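Local structure of RsfP (Uncultured bacterium, 4GLJ) at residues I49-G52 with V57-A60. The protein probably cleaves methylthioadenosine with phosphate, as a methylthioadenosine phosphorylase of the phosphorylase superfamily, and also binds the dye rhodamine B. Residues are numbered along the deposited sequence; the frame is centred on the assembly and turned at random.
Sequences IVLG and VTVA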
loop_
_atom_site.group_PDB
_atom_site.type_symbol
_atom_site.label_atom_id
_atom_site.label_comp_id
_atom_site.label_asym_id
_atom_site.label_seq_id
_atom_site.Cartn_x
_atom_site.Cartn_y
_atom_site.Cartn_z
ATOM N N ILE A 49 21.662 -17.994 12.527
ATOM C CA ILE A 49 22.511 -16.871 12.791
ATOM C C ILE A 49 23.954 -17.347 13.070
ATOM O O ILE A 49 24.187 -18.301 13.852
ATOM C CB ILE A 49 21.874 -16.074 13.923
ATOM C CG1 ILE A 49 20.626 -15.368 13.349
ATOM C CG2 ILE A 49 22.838 -15.054 14.529
ATOM C CD1 ILE A 49 19.601 -15.138 14.414
ATOM N N VAL A 50 24.906 -16.756 12.350
ATOM C CA VAL A 50 26.338 -17.057 12.590
ATOM C C VAL A 50 26.942 -16.086 13.644
ATOM O O VAL A 50 26.802 -14.860 13.557
ATOM C CB VAL A 50 27.215 -17.020 11.317
ATOM C CG1 VAL A 50 28.689 -17.320 11.666
ATOM C CG2 VAL A 50 26.788 -18.071 10.292
ATOM N N LEU A 51 27.560 -16.658 14.661
ATOM C CA LEU A 51 28.293 -15.895 15.678
ATOM C C LEU A 51 29.786 -16.116 15.510
ATOM O O LEU A 51 30.254 -17.227 15.278
ATOM C CB LEU A 51 27.860 -16.255 17.104
ATOM C CG LEU A 51 26.375 -15.955 17.365
ATOM C CD1 LEU A 51 25.888 -16.834 18.501
ATOM C CD2 LEU A 51 26.185 -14.503 17.712
ATOM N N GLY A 52 30.534 -15.033 15.623
ATOM C CA GLY A 52 31.972 -15.140 15.514
ATOM C C GLY A 52 32.554 -13.875 16.094
ATOM O O GLY A 52 31.798 -12.953 16.449
ATOM N N VAL A 57 35.752 -9.139 19.363
ATOM C CA VAL A 57 34.399 -8.623 19.533
ATOM C C VAL A 57 33.408 -9.633 18.917
ATOM O O VAL A 57 33.535 -9.965 17.752
ATOM C CB VAL A 57 34.190 -7.298 18.764
ATOM C CG1 VAL A 57 32.754 -6.783 18.945
ATOM C CG2 VAL A 57 35.221 -6.245 19.151
ATOM N N THR A 58 32.453 -10.125 19.696
ATOM C CA THR A 58 31.441 -11.067 19.201
ATOM C C THR A 58 30.410 -10.321 18.352
ATOM O O THR A 58 29.869 -9.296 18.786
ATOM C CB THR A 58 30.742 -11.776 20.387
ATOM O OG1 THR A 58 31.724 -12.552 21.073
ATOM C CG2 THR A 58 29.625 -12.704 19.923
ATOM N N VAL A 59 30.168 -10.810 17.135
ATOM C CA VAL A 59 29.189 -10.184 16.225
ATOM C C VAL A 59 28.233 -11.301 15.778
ATOM O O VAL A 59 28.670 -12.441 15.621
ATOM C CB VAL A 59 29.939 -9.653 15.005
ATOM C CG1 VAL A 59 28.974 -9.049 14.059
ATOM C CG2 VAL A 59 30.956 -8.579 15.417
ATOM N N ALA A 60 26.940 -10.986 15.618
ATOM C CA ALA A 60 25.972 -11.914 15.004
ATOM C C ALA A 60 25.771 -11.519 13.526
ATOM O O ALA A 60 25.575 -10.340 13.217
ATOM C CB ALA A 60 24.641 -11.834 15.749
#
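G52 and V59 form a hydrogen-bonded pair in the antiparallel beta hairpin of strands 49-54 and 57-63, where backbone bonds and side-chain contacts divide the work: the former join this pair, the latter gather at A60. Both amides are engaged, G52 N with V59 O at 3.2 Å and V59 N with G52 O at 2.8 Å. The shorter bond is the straighter, with an N-H...O angle of 170°. One step along, L51 and A60 make the non-hydrogen-bonded pair, their CA atoms 4.7 Å apart.

The tight side of the contact is the apolar face around A60. There the A60 methyl meets two larger side chains of 49-52, both from the side of their own strand: L51 CD2 approaches A60 CB to 3.7 Å, and I49 CG2 comes to 3.9 Å from A60 CB. The L51 chain leaves with CG beside the backbone N (chi1 -61°), and its CD2 branch ends over the partner strand. On this face A60 also meets A17 of strand 16-20, while I49 and L51 reach strand 33-36.

By contrast, the side chains of V50 and V57, both partly exposed, stand off, each more than 6 Å from the opposite segment. V59, on the other face, turns to V257 of helix 237-263. Near the turn T58 hydrogen-bonds through OG1 to E53 OE2, and its CA lies 3.4 Å from G52 O in a CA-H...O contact.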